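Local coordinates for protein citrinin polyketide synthase (PDB 5MPT) that assembles the polyketide precursor of the mycotoxin citrinin, with the methyltransferase domain held in this chain C-methylating the growing polyketide, at residues 15-20 against 308-313; 53-58 against 141-146; 147-152 against 323-328; 189-194 against 225-230. One frame throughout, in Å; residues are numbered along the deposited sequence. Where two conformers were deposited one is given.

Interaction 1: residues 15-20 against 308-313; sequences SAILDA and DGFLLL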
loop_
_atom_site.group_PDB
_atom_site.type_symbol
_atom_site.label_atom_id
_atom_site.label_comp_id
_atom_site.label_asym_id
_atom_site.label_seq_id
_atom_site.Cartn_x
_atom_site.Cartn_y
_atom_site.Cartn_z
ATOM N N SER A 15 -7.434 9.140 26.228
ATOM C CA SER A 15 -7.763 10.478 25.718
ATOM C C SER A 15 -6.662 11.020 24.824
ATOM O O SER A 15 -6.941 11.775 23.892
ATOM C CB SER A 15 -8.023 11.458 26.859
ATOM O OG SER A 15 -6.833 11.784 27.573
ATOM N N ALA A 16 -5.408 10.679 25.110
ATOM C CA ALA A 16 -4.299 11.111 24.276
ATOM C C ALA A 16 -4.427 10.535 22.879
ATOM O O ALA A 16 -4.187 11.230 21.882
ATOM C CB ALA A 16 -2.975 10.680 24.889
ATOM N N ILE A 17 -4.799 9.267 22.795
ATOM C CA ILE A 17 -4.965 8.643 21.491
ATOM C C ILE A 17 -6.123 9.282 20.745
ATOM O O ILE A 17 -6.004 9.665 19.573
ATOM C CB ILE A 17 -5.192 7.136 21.646
ATOM C CG1 ILE A 17 -4.047 6.468 22.414
ATOM C CG2 ILE A 17 -5.315 6.529 20.229
ATOM C CD1 ILE A 17 -4.387 5.045 22.886
ATOM N N LEU A 18 -7.286 9.329 21.387
ATOM C CA LEU A 18 -8.493 9.778 20.708
ATOM C C LEU A 18 -8.426 11.255 20.345
ATOM O O LEU A 18 -8.916 11.660 19.281
ATOM C CB LEU A 18 -9.711 9.497 21.578
ATOM C CG LEU A 18 -9.970 8.030 21.876
ATOM C CD1 LEU A 18 -11.047 8.026 22.932
ATOM C CD2 LEU A 18 -10.414 7.277 20.695
ATOM N N ASP A 19 -7.851 12.089 21.220
ATOM C CA ASP A 19 -7.742 13.498 20.895
ATOM C C ASP A 19 -6.732 13.736 19.784
ATOM O O ASP A 19 -6.984 14.534 18.876
ATOM C CB ASP A 19 -7.385 14.299 22.153
ATOM C CG ASP A 19 -8.481 14.243 23.218
ATOM O OD1 ASP A 19 -9.621 13.846 22.891
ATOM O OD2 ASP A 19 -8.213 14.648 24.376
ATOM N N ALA A 20 -5.584 13.066 19.834
ATOM C CA ALA A 20 -4.630 13.190 18.739
ATOM C C ALA A 20 -5.219 12.689 17.427
ATOM O O ALA A 20 -5.016 13.307 16.372
ATOM C CB ALA A 20 -3.329 12.460 19.048
ATOM N N ASP A 308 -3.494 -1.026 26.805
ATOM C CA ASP A 308 -3.662 0.399 26.571
ATOM C C ASP A 308 -3.169 0.832 25.189
ATOM O O ASP A 308 -3.173 2.030 24.897
ATOM C CB ASP A 308 -2.968 1.220 27.675
ATOM C CG ASP A 308 -1.460 0.998 27.739
ATOM O OD1 ASP A 308 -0.912 0.404 26.824
ATOM O OD2 ASP A 308 -0.789 1.410 28.710
ATOM N N GLY A 309 -2.810 -0.115 24.319
ATOM C CA GLY A 309 -2.199 0.205 23.043
ATOM C C GLY A 309 -3.175 0.263 21.880
ATOM O O GLY A 309 -4.386 0.076 22.012
ATOM N N PHE A 310 -2.601 0.471 20.694
ATOM C CA PHE A 310 -3.418 0.534 19.494
ATOM C C PHE A 310 -2.607 0.169 18.267
ATOM O O PHE A 310 -1.373 0.300 18.215
ATOM C CB PHE A 310 -4.038 1.922 19.276
ATOM C CG PHE A 310 -3.041 3.004 19.054
ATOM C CD1 PHE A 310 -2.575 3.753 20.106
ATOM C CD2 PHE A 310 -2.611 3.316 17.785
ATOM C CE1 PHE A 310 -1.674 4.746 19.922
ATOM C CE2 PHE A 310 -1.712 4.350 17.590
ATOM C CZ PHE A 310 -1.247 5.064 18.639
ATOM N N LEU A 311 -3.356 -0.245 17.263
ATOM C CA LEU A 311 -2.871 -0.460 15.913
ATOM C C LEU A 311 -3.179 0.760 15.055
ATOM O O LEU A 311 -4.316 1.233 15.038
ATOM C CB LEU A 311 -3.542 -1.696 15.324
ATOM C CG LEU A 311 -3.386 -1.963 13.809
ATOM C CD1 LEU A 311 -1.935 -2.208 13.474
ATOM C CD2 LEU A 311 -4.232 -3.152 13.449
ATOM N N LEU A 312 -2.192 1.193 14.284
ATOM C CA LEU A 312 -2.369 2.229 13.271
ATOM C C LEU A 312 -2.039 1.611 11.922
ATOM O O LEU A 312 -0.866 1.449 11.574
ATOM C CB LEU A 312 -1.501 3.448 13.553
ATOM C CG LEU A 312 -1.809 4.618 12.627
ATOM C CD1 LEU A 312 -3.196 5.176 12.855
ATOM C CD2 LEU A 312 -0.818 5.724 12.879
ATOM N N LEU A 313 -3.085 1.272 11.187
ATOM C CA LEU A 313 -2.945 0.842 9.803
ATOM C C LEU A 313 -2.848 2.036 8.864
ATOM O O LEU A 313 -3.516 3.067 9.044
ATOM C CB LEU A 313 -4.141 -0.005 9.384
ATOM C CG LEU A 313 -4.348 -1.326 10.087
ATOM C CD1 LEU A 313 -5.757 -1.815 9.836
ATOM C CD2 LEU A 313 -3.343 -2.357 9.567
#

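Interaction 2: residues 53-58 against 141-146; sequences VAHIVN and LTSLTG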
loop_
_atom_site.group_PDB
_atom_site.type_symbol
_atom_site.label_atom_id
_atom_site.label_comp_id
_atom_site.label_asym_id
_atom_site.label_seq_id
_atom_site.Cartn_x
_atom_site.Cartn_y
_atom_site.Cartn_z
ATOM N N VAL A 53 -3.244 0.952 -19.854
ATOM C CA VAL A 53 -4.046 0.409 -20.941
ATOM C C VAL A 53 -3.208 0.299 -22.200
ATOM O O VAL A 53 -3.254 -0.712 -22.894
ATOM C CB VAL A 53 -5.301 1.272 -21.153
ATOM C CG1 VAL A 53 -6.015 0.882 -22.463
ATOM C CG2 VAL A 53 -6.223 1.127 -19.932
ATOM N N ALA A 54 -2.419 1.332 -22.510
ATOM C CA ALA A 54 -1.573 1.278 -23.701
ATOM C C ALA A 54 -0.578 0.135 -23.611
ATOM O O ALA A 54 -0.341 -0.576 -24.596
ATOM C CB ALA A 54 -0.835 2.600 -23.888
ATOM N N HIS A 55 0.007 -0.068 -22.437
ATOM C CA HIS A 55 0.912 -1.196 -22.248
ATOM C C HIS A 55 0.193 -2.523 -22.437
ATOM O O HIS A 55 0.750 -3.470 -23.001
ATOM C CB HIS A 55 1.516 -1.157 -20.857
ATOM C CG HIS A 55 2.664 -0.225 -20.689
ATOM N ND1 HIS A 55 3.814 -0.300 -21.434
ATOM C CD2 HIS A 55 2.855 0.787 -19.809
ATOM C CE1 HIS A 55 4.670 0.616 -21.025
ATOM N NE2 HIS A 55 4.111 1.289 -20.032
ATOM N N ILE A 56 -1.056 -2.602 -21.997
ATOM C CA ILE A 56 -1.827 -3.830 -22.153
ATOM C C ILE A 56 -2.096 -4.099 -23.624
ATOM O O ILE A 56 -1.911 -5.219 -24.118
ATOM C CB ILE A 56 -3.138 -3.730 -21.350
ATOM C CG1 ILE A 56 -2.849 -3.752 -19.865
ATOM C CG2 ILE A 56 -4.072 -4.875 -21.729
ATOM C CD1 ILE A 56 -3.944 -3.175 -19.043
ATOM N N VAL A 57 -2.499 -3.057 -24.361
ATOM C CA VAL A 57 -2.771 -3.211 -25.777
ATOM C C VAL A 57 -1.524 -3.713 -26.501
ATOM O O VAL A 57 -1.584 -4.650 -27.308
ATOM C CB VAL A 57 -3.265 -1.886 -26.379
ATOM C CG1 VAL A 57 -3.256 -1.991 -27.895
ATOM C CG2 VAL A 57 -4.663 -1.566 -25.909
ATOM N N ASN A 58 -0.368 -3.126 -26.176
ATOM C CA ASN A 58 0.886 -3.575 -26.767
ATOM C C ASN A 58 1.173 -5.037 -26.453
ATOM O O ASN A 58 1.636 -5.775 -27.326
ATOM C CB ASN A 58 2.032 -2.692 -26.283
ATOM C CG ASN A 58 2.034 -1.342 -26.923
ATOM O OD1 ASN A 58 1.378 -1.117 -27.954
ATOM N ND2 ASN A 58 2.792 -0.415 -26.334
ATOM N N LEU A 141 7.637 2.900 -12.519
ATOM C CA LEU A 141 7.369 1.504 -12.203
ATOM C C LEU A 141 6.329 0.927 -13.151
ATOM O O LEU A 141 6.414 -0.245 -13.540
ATOM C CB LEU A 141 6.906 1.361 -10.758
ATOM C CG LEU A 141 6.967 -0.036 -10.125
ATOM C CD1 LEU A 141 8.388 -0.553 -10.085
ATOM C CD2 LEU A 141 6.372 0.043 -8.747
ATOM N N THR A 142 5.330 1.731 -13.515
ATOM C CA THR A 142 4.296 1.267 -14.434
ATOM C C THR A 142 4.904 0.820 -15.769
ATOM O O THR A 142 4.551 -0.244 -16.318
ATOM C CB THR A 142 3.278 2.393 -14.630
ATOM O OG1 THR A 142 2.532 2.571 -13.416
ATOM C CG2 THR A 142 2.315 2.091 -15.788
ATOM N N SER A 143 5.885 1.563 -16.267
ATOM C CA SER A 143 6.489 1.146 -17.523
ATOM C C SER A 143 7.532 0.042 -17.354
ATOM O O SER A 143 7.730 -0.760 -18.287
ATOM C CB SER A 143 7.089 2.359 -18.234
ATOM O OG SER A 143 6.052 3.074 -18.873
ATOM N N LEU A 144 8.177 -0.038 -16.184
ATOM C CA LEU A 144 9.183 -1.071 -15.933
ATOM C C LEU A 144 8.585 -2.465 -16.082
ATOM O O LEU A 144 9.124 -3.323 -16.811
ATOM C CB LEU A 144 9.786 -0.878 -14.534
ATOM C CG LEU A 144 10.930 -1.814 -14.104
ATOM C CD1 LEU A 144 11.651 -1.263 -12.875
ATOM C CD2 LEU A 144 10.445 -3.197 -13.752
ATOM N N THR A 145 7.452 -2.714 -15.432
ATOM C CA THR A 145 6.786 -3.994 -15.662
ATOM C C THR A 145 5.920 -3.934 -16.906
ATOM O O THR A 145 5.839 -4.912 -17.651
ATOM C CB THR A 145 5.926 -4.403 -14.455
ATOM O OG1 THR A 145 4.956 -3.388 -14.190
ATOM C CG2 THR A 145 6.777 -4.602 -13.209
ATOM N N GLY A 146 5.288 -2.782 -17.147
ATOM C CA GLY A 146 4.339 -2.653 -18.247
ATOM C C GLY A 146 4.943 -2.933 -19.609
ATOM O O GLY A 146 4.288 -3.522 -20.468
HETATM O O HOH W 1 3.292 -3.934 -23.017
#

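Interaction 3: residues 147-152 against 323-328; sequences SKFADC and VDFIFG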
loop_
_atom_site.group_PDB
_atom_site.type_symbol
_atom_site.label_atom_id
_atom_site.label_comp_id
_atom_site.label_asym_id
_atom_site.label_seq_id
_atom_site.Cartn_x
_atom_site.Cartn_y
_atom_site.Cartn_z
ATOM N N SER A 147 6.188 -2.488 -19.835
ATOM C CA SER A 147 6.870 -2.738 -21.099
ATOM C C SER A 147 7.242 -4.200 -21.265
ATOM O O SER A 147 7.563 -4.611 -22.380
ATOM C CB SER A 147 8.136 -1.893 -21.197
ATOM O OG SER A 147 9.083 -2.331 -20.235
ATOM N N LYS A 148 7.238 -4.984 -20.187
ATOM C CA LYS A 148 7.531 -6.407 -20.254
ATOM C C LYS A 148 6.303 -7.236 -19.889
ATOM O O LYS A 148 6.422 -8.355 -19.386
ATOM C CB LYS A 148 8.700 -6.774 -19.335
ATOM C CG LYS A 148 9.956 -5.927 -19.494
ATOM C CD LYS A 148 10.921 -6.430 -20.544
ATOM C CE LYS A 148 12.200 -5.586 -20.543
ATOM N NZ LYS A 148 11.949 -4.129 -20.836
ATOM N N PHE A 149 5.114 -6.699 -20.155
ATOM C CA PHE A 149 3.890 -7.293 -19.625
ATOM C C PHE A 149 3.589 -8.636 -20.266
ATOM O O PHE A 149 3.212 -9.586 -19.573
ATOM C CB PHE A 149 2.713 -6.341 -19.820
ATOM C CG PHE A 149 1.497 -6.739 -19.053
ATOM C CD1 PHE A 149 1.453 -6.550 -17.689
ATOM C CD2 PHE A 149 0.396 -7.279 -19.679
ATOM C CE1 PHE A 149 0.356 -6.921 -16.959
ATOM C CE2 PHE A 149 -0.718 -7.656 -18.950
ATOM C CZ PHE A 149 -0.737 -7.443 -17.579
ATOM N N ALA A 150 3.729 -8.741 -21.589
ATOM C CA ALA A 150 3.508 -10.025 -22.243
ATOM C C ALA A 150 4.499 -11.060 -21.730
ATOM O O ALA A 150 4.123 -12.206 -21.421
ATOM C CB ALA A 150 3.597 -9.861 -23.767
ATOM N N ASP A 151 5.772 -10.678 -21.598
ATOM C CA ASP A 151 6.749 -11.624 -21.063
ATOM C C ASP A 151 6.391 -12.073 -19.648
ATOM O O ASP A 151 6.572 -13.253 -19.309
ATOM C CB ASP A 151 8.151 -11.020 -21.099
ATOM C CG ASP A 151 8.748 -11.047 -22.475
ATOM O OD1 ASP A 151 8.065 -11.579 -23.381
ATOM O OD2 ASP A 151 9.885 -10.562 -22.648
ATOM N N CYS A 152 5.897 -11.157 -18.796
ATOM C CA CYS A 152 5.546 -11.525 -17.423
ATOM C C CYS A 152 4.352 -12.468 -17.377
ATOM O O CYS A 152 4.396 -13.495 -16.696
ATOM C CB CYS A 152 5.250 -10.277 -16.568
ATOM S SG CYS A 152 6.703 -9.352 -16.149
ATOM N N VAL A 323 -1.696 0.486 -9.529
ATOM C CA VAL A 323 -1.308 -0.406 -8.438
ATOM C C VAL A 323 -1.650 -1.852 -8.785
ATOM O O VAL A 323 -0.808 -2.759 -8.681
ATOM C CB VAL A 323 -1.989 0.035 -7.127
ATOM C CG1 VAL A 323 -1.662 -0.924 -5.983
ATOM C CG2 VAL A 323 -1.593 1.486 -6.788
ATOM N N ASP A 324 -2.903 -2.103 -9.162
ATOM C CA ASP A 324 -3.267 -3.439 -9.632
ATOM C C ASP A 324 -2.397 -3.887 -10.796
ATOM O O ASP A 324 -1.989 -5.047 -10.872
ATOM C CB ASP A 324 -4.733 -3.477 -10.040
ATOM C CG ASP A 324 -5.642 -3.642 -8.856
ATOM O OD1 ASP A 324 -5.341 -4.541 -8.052
ATOM O OD2 ASP A 324 -6.638 -2.897 -8.737
ATOM N N PHE A 325 -2.138 -2.996 -11.742
ATOM C CA PHE A 325 -1.439 -3.378 -12.967
ATOM C C PHE A 325 -0.048 -3.911 -12.665
ATOM O O PHE A 325 0.424 -4.856 -13.312
ATOM C CB PHE A 325 -1.354 -2.170 -13.884
ATOM C CG PHE A 325 -0.638 -2.425 -15.180
ATOM C CD1 PHE A 325 -1.099 -3.373 -16.079
ATOM C CD2 PHE A 325 0.509 -1.713 -15.514
ATOM C CE1 PHE A 325 -0.440 -3.586 -17.271
ATOM C CE2 PHE A 325 1.162 -1.923 -16.716
ATOM C CZ PHE A 325 0.702 -2.892 -17.571
ATOM N N ILE A 326 0.625 -3.317 -11.683
ATOM C CA ILE A 326 1.977 -3.719 -11.313
ATOM C C ILE A 326 1.954 -4.839 -10.300
ATOM O O ILE A 326 2.570 -5.882 -10.499
ATOM C CB ILE A 326 2.759 -2.545 -10.719
ATOM C CG1 ILE A 326 2.839 -1.420 -11.744
ATOM C CG2 ILE A 326 4.146 -3.003 -10.247
ATOM C CD1 ILE A 326 3.347 -0.107 -11.204
ATOM N N PHE A 327 1.337 -4.577 -9.153
ATOM C CA PHE A 327 1.402 -5.540 -8.070
ATOM C C PHE A 327 0.597 -6.781 -8.363
ATOM O O PHE A 327 0.907 -7.850 -7.815
ATOM C CB PHE A 327 0.944 -4.878 -6.774
ATOM C CG PHE A 327 1.939 -3.896 -6.232
ATOM C CD1 PHE A 327 1.918 -2.573 -6.619
ATOM C CD2 PHE A 327 2.881 -4.299 -5.296
ATOM C CE1 PHE A 327 2.849 -1.665 -6.128
ATOM C CE2 PHE A 327 3.799 -3.388 -4.775
ATOM C CZ PHE A 327 3.786 -2.084 -5.190
ATOM N N GLY A 328 -0.380 -6.695 -9.264
ATOM C CA GLY A 328 -1.136 -7.870 -9.597
ATOM C C GLY A 328 -0.307 -8.948 -10.254
ATOM O O GLY A 328 -0.750 -10.099 -10.303
#

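Interaction 4: residues 189-194 against 225-230; sequences QAEFFL and LPLLER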
loop_
_atom_site.group_PDB
_atom_site.type_symbol
_atom_site.label_atom_id
_atom_site.label_comp_id
_atom_site.label_asym_id
_atom_site.label_seq_id
_atom_site.Cartn_x
_atom_site.Cartn_y
_atom_site.Cartn_z
ATOM N N GLN A 189 0.787 12.496 7.709
ATOM C CA GLN A 189 -0.331 12.644 8.633
ATOM C C GLN A 189 -0.133 11.786 9.882
ATOM O O GLN A 189 -0.461 12.202 10.998
ATOM C CB GLN A 189 -1.626 12.293 7.899
ATOM C CG GLN A 189 -2.851 12.494 8.752
ATOM C CD GLN A 189 -4.109 12.091 8.031
ATOM O OE1 GLN A 189 -4.077 11.222 7.179
ATOM N NE2 GLN A 189 -5.236 12.717 8.374
ATOM N N ALA A 190 0.445 10.602 9.717
ATOM C CA ALA A 190 0.735 9.774 10.869
ATOM C C ALA A 190 1.784 10.417 11.755
ATOM O O ALA A 190 1.696 10.300 12.984
ATOM C CB ALA A 190 1.165 8.366 10.410
ATOM N N GLU A 191 2.793 11.073 11.169
ATOM C CA GLU A 191 3.733 11.852 11.982
ATOM C C GLU A 191 3.006 12.864 12.860
ATOM O O GLU A 191 3.302 12.992 14.043
ATOM C CB GLU A 191 4.753 12.576 11.117
ATOM C CG GLU A 191 5.645 11.674 10.282
ATOM C CD GLU A 191 6.549 12.501 9.389
ATOM O OE1 GLU A 191 6.440 12.352 8.147
ATOM O OE2 GLU A 191 7.335 13.318 9.932
ATOM N N PHE A 192 2.083 13.631 12.276
ATOM C CA PHE A 192 1.340 14.640 13.022
ATOM C C PHE A 192 0.537 14.011 14.156
ATOM O O PHE A 192 0.556 14.487 15.310
ATOM C CB PHE A 192 0.448 15.415 12.028
ATOM C CG PHE A 192 -0.414 16.442 12.661
ATOM C CD1 PHE A 192 0.122 17.392 13.526
ATOM C CD2 PHE A 192 -1.776 16.468 12.390
ATOM C CE1 PHE A 192 -0.696 18.391 14.060
ATOM C CE2 PHE A 192 -2.602 17.435 12.957
ATOM C CZ PHE A 192 -2.062 18.397 13.785
ATOM N N PHE A 193 -0.123 12.894 13.867
ATOM C CA PHE A 193 -0.876 12.195 14.888
ATOM C C PHE A 193 0.041 11.808 16.043
ATOM O O PHE A 193 -0.252 12.078 17.221
ATOM C CB PHE A 193 -1.541 10.961 14.282
ATOM C CG PHE A 193 -1.942 9.943 15.297
ATOM C CD1 PHE A 193 -2.908 10.235 16.250
ATOM C CD2 PHE A 193 -1.349 8.689 15.303
ATOM C CE1 PHE A 193 -3.282 9.332 17.215
ATOM C CE2 PHE A 193 -1.721 7.759 16.260
ATOM C CZ PHE A 193 -2.685 8.077 17.236
ATOM N N LEU A 194 1.172 11.163 15.723
ATOM C CA LEU A 194 2.063 10.688 16.778
ATOM C C LEU A 194 2.656 11.848 17.585
ATOM O O LEU A 194 2.801 11.745 18.810
ATOM C CB LEU A 194 3.170 9.824 16.185
ATOM C CG LEU A 194 2.724 8.454 15.669
ATOM C CD1 LEU A 194 3.849 7.785 14.874
ATOM C CD2 LEU A 194 2.263 7.558 16.839
ATOM N N LEU A 225 11.661 7.802 12.533
ATOM C CA LEU A 225 12.865 7.824 13.363
ATOM C C LEU A 225 13.326 9.244 13.633
ATOM O O LEU A 225 13.541 9.583 14.809
ATOM C CB LEU A 225 13.967 6.986 12.708
ATOM C CG LEU A 225 13.912 5.462 12.882
ATOM C CD1 LEU A 225 12.481 4.938 12.871
ATOM C CD2 LEU A 225 14.737 4.774 11.818
ATOM N N PRO A 226 13.514 10.108 12.623
ATOM C CA PRO A 226 13.815 11.521 12.909
ATOM C C PRO A 226 12.758 12.177 13.760
ATOM O O PRO A 226 13.079 13.025 14.608
ATOM C CB PRO A 226 13.883 12.154 11.514
ATOM C CG PRO A 226 14.160 11.046 10.603
ATOM C CD PRO A 226 13.506 9.839 11.175
ATOM N N LEU A 227 11.490 11.821 13.542
ATOM C CA LEU A 227 10.426 12.352 14.391
ATOM C C LEU A 227 10.661 12.000 15.858
ATOM O O LEU A 227 10.583 12.867 16.730
ATOM C CB LEU A 227 9.066 11.833 13.924
ATOM C CG LEU A 227 7.906 12.269 14.833
ATOM C CD1 LEU A 227 7.715 13.782 14.770
ATOM C CD2 LEU A 227 6.610 11.561 14.505
ATOM N N LEU A 228 10.914 10.725 16.156
ATOM C CA LEU A 228 11.113 10.330 17.550
ATOM C C LEU A 228 12.408 10.913 18.112
ATOM O O LEU A 228 12.491 11.234 19.301
ATOM C CB LEU A 228 11.114 8.810 17.653
ATOM C CG LEU A 228 9.785 8.160 17.259
ATOM C CD1 LEU A 228 9.947 6.693 16.951
ATOM C CD2 LEU A 228 8.798 8.354 18.386
ATOM N N GLU A 229 13.432 11.037 17.270
ATOM C CA GLU A 229 14.665 11.707 17.663
ATOM C C GLU A 229 14.384 13.130 18.139
ATOM O O GLU A 229 14.839 13.542 19.212
ATOM C CB GLU A 229 15.623 11.700 16.471
ATOM C CG GLU A 229 17.036 12.187 16.719
ATOM C CD GLU A 229 17.907 12.043 15.475
ATOM O OE1 GLU A 229 17.495 12.526 14.393
ATOM O OE2 GLU A 229 18.993 11.432 15.573
ATOM N N ARG A 230 13.595 13.885 17.378
ATOM C CA ARG A 230 13.325 15.288 17.697
ATOM C C ARG A 230 12.405 15.441 18.902
ATOM O O ARG A 230 12.512 16.420 19.647
ATOM C CB ARG A 230 12.702 15.990 16.485
ATOM C CG ARG A 230 11.872 17.222 16.840
ATOM C CD ARG A 230 11.496 18.035 15.618
ATOM N NE ARG A 230 10.578 17.325 14.733
ATOM C CZ ARG A 230 9.252 17.344 14.843
ATOM N NH1 ARG A 230 8.662 18.032 15.808
ATOM N NH2 ARG A 230 8.506 16.675 13.976
#

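Interaction 1: residues 15-20 against 308-313
I17 lies over one face of the F310 ring, and this pair brings helix 14-26 onto strand 309-316 of the Rossmann-like sheet of a class I methyltransferase. The backbones stay well apart, 8.5 Å between I17 CA and F310 CA, and side chains fill the gap. Both CB atoms point across the contact, and the two side chains run alongside one another, heading opposite ways. On I17, chi1 of -57° places CG2 anti to the backbone N, and this methyl sits above the ring, 4.3 Å from the centroid of F310 and 25° off its normal, which is a CH-pi contact displaced toward the rim. The other branch runs along the CD1-CE1 side of the ring: I17 CG1 is 3.8 Å from F310 CE1, and I17 CD1 is 3.6 Å from F310 CD1. A chi1 of 63°, with CG between N and carbonyl carbon, stands the F310 ring off the strand against I17. The F310 backbone is fixed by hydrogen bonds to H280 and I282 on the neighbouring strand 279-285. L197 of helix 181-198 and I379 of strand 375-381 each touch both I17 and F310, so apolar groups also border the pair. The strand enters through a corner at D308, whose carboxylate is engaged by R306 in a salt bridge. I17 CD1 also ends 3.8 Å from D308 O.

Interaction 2: residues 53-58 against 141-146
Helix segments 53-58 and 141-146 run nearly parallel, with 8° between their directions and axes 10.1 Å apart, and come nearest at H55 and G146, whose CA atoms are 5.5 Å apart. The H55 side chain spans the gap. Its ring lies flat on the last turn of helix 136-146: G146 CA stands 3.9 Å from the ring centroid and 14° off the normal, a CH-pi contact made directly to backbone because G146 has no side chain. The ring's far edge is held by a hydrogen bond in its plane, H55 NE2 to S143 OG at 2.9 Å with an angle of 154°; either atom could be the donor. Face contact and edge bond together fix the rotation of the imidazole. On the backbone side of the imidazole, a water donates to both H55 O (2.6 Å) and G146 O (2.8 Å). V121 of helix 121-131 and F325 of helix 321-327 also touch H55, so the polar link lies within a buried helical cluster. The arrangement is a parallel helix pair, bridged by one histidine, in the mainly helical N-terminal part of this chain, where 53-58 belongs to the helix-turn-helix family region of these methyltransferases.

Interaction 3: residues 147-152 against 323-328
F325 and F149 meet through their phenyl rings, the only residue pair in contact between these segments. V323 O accepts from F327 N at 2.9 Å, a regular helical bond that spans the turn carrying F325. D324 points its carboxylate elsewhere: OD1 is hydrogen-bonded to H342 and W333, and OD2 to Q319, so three donors share a buried acid and tie this turn to the chain around it. F325 follows, with chi1 at 179° setting CG anti to the backbone N and extending the ring to reach F149. The rings are nearly parallel, with planes at 24°, but are slid apart: the centroids are 4.9 Å from each other and overlap is slight. The contact therefore runs through one corner, F325 CE1, which sits 3.4 Å above the plane of F149, displaced toward the rim. Its closest partners are F149 CE1 at 3.4 Å and F149 CD1 at 3.5 Å. F149 is the first residue of helix 149-154, directly after K148 at the N-cap. I326 has its CB directed away from 147-152, and its side chain packs on L141, T142 and T145 of helix 136-146. G328 N bonds to D324 O at 2.8 Å, and its O accepts from W334 NE1. Around the two rings, I92 of helix 86-98 touches both, while helix 40-62 packs A59 on F149 and C52 and I56 on F325; helix 321-327, the next helix after core strand 309-316, is thus lodged among helices 40-62, 86-98, 136-146 and 149-154.

Interaction 4: residues 189-194 against 225-230
L194 N donates to A190 O at 2.9 Å; L194 stands three residues, about one turn, after E191 on helix 181-198, and both meet L227 from helix 221-231. One methyl does the touching. L227 has chi1 of 176°, with CG anti to the backbone N, and CD2 continues outward as the far tip of the side chain. That tip rests against the backbone of the other helix, with L227 CD2 lying 3.6 Å from E191 O and 3.8 Å from E191 CA. The flanking apolar groups are E191 CB, 4.0 Å from L227 CD2, and L194 CB, 4.2 Å from the same methyl. The helix bearing L227 is the connection of a beta-alpha-beta crossover in the Rossmann-like core, between parallel neighbouring strands 208-213 and 235-241, and its axis is kinked at P226, whose N lacks the usual bond to the preceding turn. Helix 181-198 comes just before strand 208-213 in the chain. M224, three residues before L227, adds contacts to A190, E191 and L194. Of the E191 side chain, CB is the part that meets L227; the extended chain carries the carboxylate toward the start of helix 221-231, where OE1 forms a salt bridge with K223 NZ.

Overall arrangement
The contacts form two groups on opposite sides of the chain's centre. Interactions 2 and 3 have centres about 7 Å apart in the helical part, where F325 joins them directly: its CE1 is 3.5 Å from I56 CG1 and its CE2 3.6 Å from G146 CA. Interactions 1 and 4, with centres about 14 Å apart, lie in the Rossmann-like part and meet through F193, whose CZ is 3.6 Å from F310 CZ. Between the groups, centres are about 35 to 41 Å apart and nothing touches; strand 309-316 and helix 321-327 follow each other and link interaction 1 to interaction 3. None reaches the catalytic residues Y177, H289 and E315; the E191 side chain is about 12 Å from the bound S-adenosyl-L-homocysteine.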